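Lactococcal phage P2 ORF15 (Lactococcus phage p2, PDB 2WZP) is a distal tail (Dit) protein that probably forms the hub of the phage baseplate, joining the tail to the host-binding apparatus. Local coordinates at residues M228-P233 and Q263-I268; T238-R243 and L309-K314; E168-D173 and F317-K322. One frame throughout, in Å; residues are numbered along the deposited sequence.

Contact 1: residues M228-P233 and Q263-I268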
# COMPACT_ATOMS: atom_id res chain seq x y z
N MET M 228 -36.19 22.35 32.58
CA MET M 228 -37.01 21.64 33.53
C MET M 228 -37.36 22.63 34.66
O MET M 228 -36.54 23.47 35.04
CB MET M 228 -36.23 20.45 34.03
CG MET M 228 -36.99 19.58 34.90
SD MET M 228 -36.34 19.80 36.53
CE MET M 228 -37.30 18.60 37.35
N GLY M 229 -38.59 22.57 35.14
CA GLY M 229 -39.03 23.49 36.19
C GLY M 229 -40.12 22.98 37.09
O GLY M 229 -40.87 22.06 36.72
N ILE M 230 -40.18 23.58 38.29
CA ILE M 230 -41.18 23.36 39.35
C ILE M 230 -41.90 24.67 39.46
O ILE M 230 -41.27 25.68 39.77
CB ILE M 230 -40.56 22.91 40.70
CG1 ILE M 230 -39.83 21.56 40.51
CG2 ILE M 230 -41.61 22.85 41.82
CD1 ILE M 230 -40.31 20.38 41.32
N LEU M 231 -43.19 24.67 39.10
CA LEU M 231 -44.07 25.83 39.07
C LEU M 231 -44.99 25.80 40.27
O LEU M 231 -45.59 24.76 40.56
CB LEU M 231 -44.90 25.86 37.76
CG LEU M 231 -44.20 25.50 36.41
CD1 LEU M 231 -45.20 25.53 35.26
CD2 LEU M 231 -43.08 26.44 36.08
N TYR M 232 -45.10 26.94 40.99
CA TYR M 232 -46.00 27.07 42.15
C TYR M 232 -47.18 28.00 41.80
O TYR M 232 -47.03 29.24 41.84
CB TYR M 232 -45.25 27.51 43.43
CG TYR M 232 -44.20 26.51 43.91
CD1 TYR M 232 -44.55 25.44 44.72
CD2 TYR M 232 -42.87 26.64 43.53
CE1 TYR M 232 -43.60 24.53 45.18
CE2 TYR M 232 -41.90 25.73 43.98
CZ TYR M 232 -42.27 24.70 44.82
OH TYR M 232 -41.34 23.79 45.26
N PRO M 233 -48.36 27.43 41.45
CA PRO M 233 -49.53 28.28 41.11
C PRO M 233 -49.99 29.19 42.25
O PRO M 233 -49.77 28.89 43.42
CB PRO M 233 -50.61 27.29 40.67
CG PRO M 233 -49.91 25.95 40.50
CD PRO M 233 -48.69 25.98 41.35
N GLN M 263 -53.09 22.13 42.47
CA GLN M 263 -51.90 21.29 42.58
C GLN M 263 -50.92 22.01 43.48
O GLN M 263 -50.83 23.24 43.42
CB GLN M 263 -51.27 21.08 41.19
CG GLN M 263 -52.18 20.39 40.16
CD GLN M 263 -52.67 19.01 40.54
OE1 GLN M 263 -51.88 18.10 40.80
NE2 GLN M 263 -53.98 18.81 40.49
N ASP M 264 -50.18 21.26 44.32
CA ASP M 264 -49.18 21.88 45.21
C ASP M 264 -48.08 22.59 44.38
O ASP M 264 -47.62 23.67 44.74
CB ASP M 264 -48.57 20.83 46.15
CG ASP M 264 -49.54 20.14 47.09
OD1 ASP M 264 -50.62 20.72 47.37
OD2 ASP M 264 -49.21 19.05 47.58
N TYR M 265 -47.68 21.94 43.28
CA TYR M 265 -46.72 22.40 42.29
C TYR M 265 -46.87 21.56 41.04
O TYR M 265 -47.45 20.47 41.11
CB TYR M 265 -45.28 22.35 42.80
CG TYR M 265 -44.77 20.98 43.18
CD1 TYR M 265 -44.87 20.52 44.49
CD2 TYR M 265 -44.05 20.21 42.27
CE1 TYR M 265 -44.34 19.28 44.86
CE2 TYR M 265 -43.53 18.97 42.62
CZ TYR M 265 -43.69 18.50 43.92
OH TYR M 265 -43.15 17.29 44.27
N ILE M 266 -46.37 22.08 39.91
CA ILE M 266 -46.38 21.42 38.61
C ILE M 266 -44.94 21.24 38.16
O ILE M 266 -44.17 22.19 38.21
CB ILE M 266 -47.15 22.30 37.58
CG1 ILE M 266 -48.64 22.49 38.01
CG2 ILE M 266 -47.02 21.73 36.14
CD1 ILE M 266 -49.37 23.68 37.28
N LEU M 267 -44.59 20.06 37.69
CA LEU M 267 -43.25 19.79 37.16
C LEU M 267 -43.31 19.72 35.65
O LEU M 267 -44.16 19.02 35.09
CB LEU M 267 -42.65 18.51 37.78
CG LEU M 267 -41.19 18.18 37.42
CD1 LEU M 267 -40.51 17.47 38.56
CD2 LEU M 267 -41.11 17.33 36.20
N ILE M 268 -42.44 20.47 34.99
CA ILE M 268 -42.33 20.50 33.53
C ILE M 268 -40.92 20.13 33.08
O ILE M 268 -39.97 20.44 33.79
CB ILE M 268 -42.87 21.79 32.84
CG1 ILE M 268 -42.09 23.04 33.26
CG2 ILE M 268 -44.39 21.97 33.08
CD1 ILE M 268 -42.40 24.31 32.45
O HOH W 1 -48.71 26.32 45.28
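M228 opens the pairing by reaching across to L267: its CG stands anti to the backbone N (chi1 -175°) and the chain then bends, which brings M228 CE to 3.6 Å from L267 CD1. Next, G229 and I268 form an antiparallel hydrogen-bonded pair. G229 N donates to I268 O at 2.9 Å, and I268 N donates back to G229 O at 2.8 Å. I230 comes opposite L267 as a non-hydrogen-bonded pair, and its two branches share the contacts: CG2 lies 3.6 Å from Y265 CD2, while CD1 meets both Y265 CE2 and L267 CD1. L231 pairs with I266, again through two backbone bonds, in which L231 N donates to I266 O at 2.8 Å. On the same face L231 CD1 reaches diagonally to I268 CD1, the two side chains at about a right angle. The side chains of Y232 and Y265 lie side by side and point the same way, their ring planes obliquely inclined at 53°, and Y232 CE1 touches Y265 CB at 3.6 Å. Finally P233 packs its CG on I266 CD1 at 4.0 Å, and a water donates to D264 O and, weakly, to P233 O. Two residues, D264 and Y265, sit opposite the single W280, which makes a classic beta bulge, and Y265 stacks on W280. The two strands are inner members of an antiparallel sheet, with 312-322 beyond one and 276-281 beyond the other. The face of L231, I266 and I268 packs on V242 of strand 240-246 and F257 of strand 251-257, whereas I230, Y232 and L267 pack against the chain of another protein.

Contact 2: residues T238-R243 and L309-K314; sequences TPAGVR and LINLSK
G241 and I310 form an antiparallel hydrogen-bonded pair, G241 N to I310 O at 3.0 Å and I310 N to G241 O at 2.7 Å; V242 and L309 follow as a non-hydrogen-bonded pair. The I310 side chain passes beside G241 O and ends on R243. I310 CD1 comes 3.7 Å from R243 CB and also touches CG and CD of the extended arginine stem, at about a right angle to it. The charged end of that stem is held elsewhere, NE by E308 and NH1 by E251. A water that donates to L309 O is also a weak partner of R243 NE. On the other face L312 has CG anti to its carbonyl carbon (chi1 -52°), a turn that carries both methyls back over the first strand: L312 CD2 rests 3.8 Å from A240 CB, and L312 CD1 lies 4.0 Å from V242 CG1. V242 CG1 also meets L309 CD2 at 4.1 Å. N311, just past the end of its strand, takes a left-handed backbone conformation and turns its side chain across T238. N311 ND2 gives T238 O only a weak hydrogen bond at 3.3 Å, while N311 OD1 accepts from L235 N. The pair belongs to the four-stranded antiparallel sheet, with strand 251-257 next to 240-246 and strand 218-220 next to 305-310. V242 and L312 press on L231 of the six-stranded sheet, and at S313 the chain turns the corner from the four-stranded sheet into the six-stranded one.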
# COMPACT_ATOMS: atom_id res chain seq x y z
N THR M 238 -57.84 29.28 38.08
CA THR M 238 -57.18 30.12 37.08
C THR M 238 -56.04 29.32 36.43
O THR M 238 -55.25 28.72 37.16
CB THR M 238 -56.65 31.40 37.78
OG1 THR M 238 -57.70 31.98 38.53
CG2 THR M 238 -56.06 32.44 36.81
N PRO M 239 -55.91 29.34 35.08
CA PRO M 239 -54.77 28.65 34.45
C PRO M 239 -53.42 29.18 34.89
O PRO M 239 -53.27 30.37 35.20
CB PRO M 239 -54.99 28.86 32.94
CG PRO M 239 -55.97 29.89 32.81
CD PRO M 239 -56.77 29.97 34.06
N ALA M 240 -52.44 28.29 34.97
CA ALA M 240 -51.08 28.58 35.39
C ALA M 240 -50.06 27.94 34.45
O ALA M 240 -50.31 26.91 33.82
CB ALA M 240 -50.86 28.07 36.81
N GLY M 241 -48.91 28.58 34.38
CA GLY M 241 -47.79 28.11 33.59
C GLY M 241 -46.81 29.22 33.37
O GLY M 241 -46.65 30.09 34.23
N VAL M 242 -46.18 29.23 32.20
CA VAL M 242 -45.17 30.21 31.78
C VAL M 242 -45.37 30.59 30.31
O VAL M 242 -45.83 29.77 29.52
CB VAL M 242 -43.72 29.67 32.00
CG1 VAL M 242 -43.40 29.51 33.48
CG2 VAL M 242 -43.47 28.36 31.24
N ARG M 243 -45.00 31.83 29.94
CA ARG M 243 -45.03 32.29 28.55
C ARG M 243 -43.69 32.84 28.10
O ARG M 243 -42.92 33.35 28.93
CB ARG M 243 -46.17 33.26 28.25
CG ARG M 243 -46.02 34.65 28.85
CD ARG M 243 -47.28 35.39 28.53
NE ARG M 243 -47.14 36.82 28.76
CZ ARG M 243 -47.53 37.76 27.92
NH1 ARG M 243 -48.07 37.44 26.75
NH2 ARG M 243 -47.38 39.04 28.23
N LEU M 309 -44.02 34.46 34.10
CA LEU M 309 -44.82 33.48 34.81
C LEU M 309 -46.30 33.78 34.54
O LEU M 309 -46.65 34.92 34.26
CB LEU M 309 -44.56 33.56 36.32
CG LEU M 309 -43.13 33.50 36.83
CD1 LEU M 309 -43.11 33.55 38.37
CD2 LEU M 309 -42.38 32.27 36.31
N ILE M 310 -47.15 32.75 34.56
CA ILE M 310 -48.59 32.92 34.43
C ILE M 310 -49.20 32.35 35.68
O ILE M 310 -49.15 31.13 35.89
CB ILE M 310 -49.22 32.34 33.14
CG1 ILE M 310 -48.66 33.05 31.88
CG2 ILE M 310 -50.78 32.44 33.22
CD1 ILE M 310 -48.83 32.38 30.72
N ASN M 311 -49.72 33.24 36.55
CA ASN M 311 -50.38 32.90 37.79
C ASN M 311 -49.53 32.00 38.68
O ASN M 311 -50.01 31.01 39.22
CB ASN M 311 -51.78 32.32 37.51
CG ASN M 311 -52.57 32.00 38.73
OD1 ASN M 311 -52.44 32.66 39.76
ND2 ASN M 311 -53.35 30.94 38.65
N LEU M 312 -48.24 32.36 38.84
CA LEU M 312 -47.33 31.60 39.70
C LEU M 312 -46.77 32.51 40.74
O LEU M 312 -46.45 33.67 40.45
CB LEU M 312 -46.15 30.95 38.94
CG LEU M 312 -46.44 30.08 37.71
CD1 LEU M 312 -45.15 29.59 37.09
CD2 LEU M 312 -47.32 28.88 38.07
N SER M 313 -46.57 31.98 41.95
CA SER M 313 -45.95 32.75 43.00
C SER M 313 -44.43 32.64 42.87
O SER M 313 -43.71 33.58 43.20
CB SER M 313 -46.43 32.28 44.37
OG SER M 313 -46.15 30.90 44.56
N LYS M 314 -43.95 31.50 42.37
CA LYS M 314 -42.54 31.14 42.22
C LYS M 314 -42.42 30.04 41.17
O LYS M 314 -43.38 29.30 40.92
CB LYS M 314 -42.05 30.61 43.59
CG LYS M 314 -40.53 30.55 43.79
CD LYS M 314 -40.17 29.87 45.11
CE LYS M 314 -38.89 30.41 45.71
NZ LYS M 314 -38.39 29.57 46.84
O HOH W 2 -47.43 36.75 32.12

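Contact 3: residues E168-D173 and F317-K322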
# COMPACT_ATOMS: atom_id res chain seq x y z
N GLU M 168 -27.89 25.28 34.48
CA GLU M 168 -28.04 26.58 35.12
C GLU M 168 -29.30 26.52 35.94
O GLU M 168 -30.38 26.23 35.42
CB GLU M 168 -28.10 27.70 34.08
CG GLU M 168 -28.14 29.10 34.68
CD GLU M 168 -28.44 30.24 33.72
OE1 GLU M 168 -28.33 31.41 34.16
OE2 GLU M 168 -28.78 29.98 32.54
N ASN M 169 -29.17 26.83 37.21
CA ASN M 169 -30.30 26.86 38.15
C ASN M 169 -30.74 28.29 38.36
O ASN M 169 -29.90 29.15 38.64
CB ASN M 169 -29.93 26.16 39.44
CG ASN M 169 -29.90 24.66 39.25
OD1 ASN M 169 -30.85 23.96 39.58
ND2 ASN M 169 -28.86 24.12 38.62
N LEU M 170 -32.01 28.58 38.06
CA LEU M 170 -32.62 29.91 38.18
C LEU M 170 -33.95 29.84 38.91
O LEU M 170 -34.78 28.97 38.64
CB LEU M 170 -32.89 30.52 36.79
CG LEU M 170 -31.73 30.84 35.86
CD1 LEU M 170 -32.24 31.44 34.58
CD2 LEU M 170 -30.76 31.82 36.50
N THR M 171 -34.16 30.80 39.82
CA THR M 171 -35.39 30.96 40.59
C THR M 171 -36.08 32.25 40.14
O THR M 171 -35.42 33.29 40.02
CB THR M 171 -35.08 31.05 42.09
OG1 THR M 171 -34.25 29.96 42.48
CG2 THR M 171 -36.33 31.06 42.94
N PHE M 172 -37.39 32.18 39.90
CA PHE M 172 -38.22 33.32 39.54
C PHE M 172 -39.26 33.49 40.63
O PHE M 172 -39.90 32.51 41.00
CB PHE M 172 -38.86 33.11 38.17
CG PHE M 172 -37.90 32.54 37.16
CD1 PHE M 172 -36.90 33.33 36.59
CD2 PHE M 172 -38.00 31.21 36.75
CE1 PHE M 172 -36.00 32.79 35.67
CE2 PHE M 172 -37.13 30.68 35.80
CZ PHE M 172 -36.12 31.47 35.28
N ASP M 173 -39.34 34.70 41.21
CA ASP M 173 -40.26 35.01 42.30
C ASP M 173 -41.16 36.17 41.92
O ASP M 173 -40.67 37.22 41.53
CB ASP M 173 -39.47 35.40 43.56
CG ASP M 173 -39.01 34.24 44.41
OD1 ASP M 173 -39.79 33.81 45.29
OD2 ASP M 173 -37.84 33.83 44.26
N PHE M 317 -36.24 26.67 38.01
CA PHE M 317 -35.76 26.08 36.76
C PHE M 317 -34.37 25.46 36.86
O PHE M 317 -33.52 25.91 37.65
CB PHE M 317 -35.78 27.15 35.66
CG PHE M 317 -37.07 27.29 34.87
CD1 PHE M 317 -37.04 27.47 33.50
CD2 PHE M 317 -38.30 27.26 35.51
CE1 PHE M 317 -38.22 27.63 32.78
CE2 PHE M 317 -39.48 27.38 34.79
CZ PHE M 317 -39.43 27.55 33.42
N LYS M 318 -34.14 24.43 36.04
CA LYS M 318 -32.86 23.77 35.78
C LYS M 318 -32.77 23.75 34.27
O LYS M 318 -33.49 23.00 33.61
CB LYS M 318 -32.80 22.36 36.38
CG LYS M 318 -31.40 21.78 36.38
CD LYS M 318 -31.41 20.34 36.84
CE LYS M 318 -30.01 19.84 36.97
NZ LYS M 318 -29.95 18.44 37.42
N ILE M 319 -32.00 24.69 33.73
CA ILE M 319 -31.85 24.90 32.29
C ILE M 319 -30.67 24.17 31.77
O ILE M 319 -29.60 24.20 32.38
CB ILE M 319 -31.81 26.40 31.99
CG1 ILE M 319 -33.12 27.08 32.44
CG2 ILE M 319 -31.52 26.67 30.53
CD1 ILE M 319 -32.95 28.18 33.27
N LYS M 320 -30.86 23.48 30.62
CA LYS M 320 -29.81 22.74 29.96
C LYS M 320 -29.28 23.67 28.88
O LYS M 320 -29.85 23.76 27.79
CB LYS M 320 -30.33 21.41 29.41
CG LYS M 320 -29.23 20.39 29.26
CD LYS M 320 -29.64 19.22 28.38
CE LYS M 320 -29.74 17.89 29.09
NZ LYS M 320 -30.21 16.85 28.16
N ARG M 321 -28.21 24.42 29.22
CA ARG M 321 -27.55 25.38 28.32
C ARG M 321 -26.86 24.66 27.17
O ARG M 321 -26.46 23.53 27.35
CB ARG M 321 -26.58 26.27 29.10
CG ARG M 321 -27.28 27.07 30.19
CD ARG M 321 -26.42 28.11 30.84
NE ARG M 321 -25.84 29.09 29.94
CZ ARG M 321 -25.91 30.40 30.12
NH1 ARG M 321 -25.32 31.22 29.26
NH2 ARG M 321 -26.53 30.91 31.18
N LYS M 322 -26.74 25.28 25.99
CA LYS M 322 -26.24 24.64 24.77
C LYS M 322 -25.02 25.33 24.18
O LYS M 322 -24.96 26.56 24.15
CB LYS M 322 -27.41 24.61 23.74
CG LYS M 322 -27.11 24.08 22.32
CD LYS M 322 -28.39 23.98 21.54
CE LYS M 322 -28.31 23.15 20.30
NZ LYS M 322 -28.05 23.97 19.12
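From CA onward the E168 chain runs extended, CG opposite the backbone N (chi1 -175°), while R321 bends at chi3 (57°), which turns its guanidinium edge to the carboxylate, the two planes 48° apart. In the resulting salt bridge E168 OE2 lies 2.8 Å from R321 NH2, though the hydrogen bond within it is weakly angled, and the arginine methylenes also rub on the glutamate: R321 CD is 3.7 Å from E168 CB. Next to it on this face L170 CD1 touches I319 CD1 at 3.6 Å, and both residues rest on W218 of strand 218-220. L170 and I319 thus look toward the four-stranded sheet, in the two-sheet beta sandwich of the C-terminal Dit domain, galectin-like in this family; strand 165-173 is an outermost strand of the six-stranded sheet within this chain. Deeper in, F172 and F317 make a T-shaped pair: the F172 ring directs its edge, through CE2, onto one face of F317, with F172 CE2 3.5 Å from F317 CG. M307 of the opposing sheet packs on both rings. Four backbone hydrogen bonds join the strands, two at E168 with I319 and two at L170 with F317. On the opposite face K318 lies alongside N169, its NZ salt-bridged to D40.

How the contacts relate
From the N-terminal end, 168-173 comes first and stays open longest: 317-322 closes it near the C terminus, so contact 3 encloses both others. Inside that loop 228-233 and then 238-243 are laid down, one in each sheet. Segment 263-268 returns to close contact 1 before 309-314 closes contact 2, so these two loops cross. Contacts 1 and 3 build the six-stranded sheet and contact 2 the four-stranded one. Strand 312-322 ties all three together: its start belongs to contact 2, its later half to contact 3, and it hydrogen-bonds to 228-233 of contact 1, with Y232 meeting S313 and K314, and M228 meeting K318.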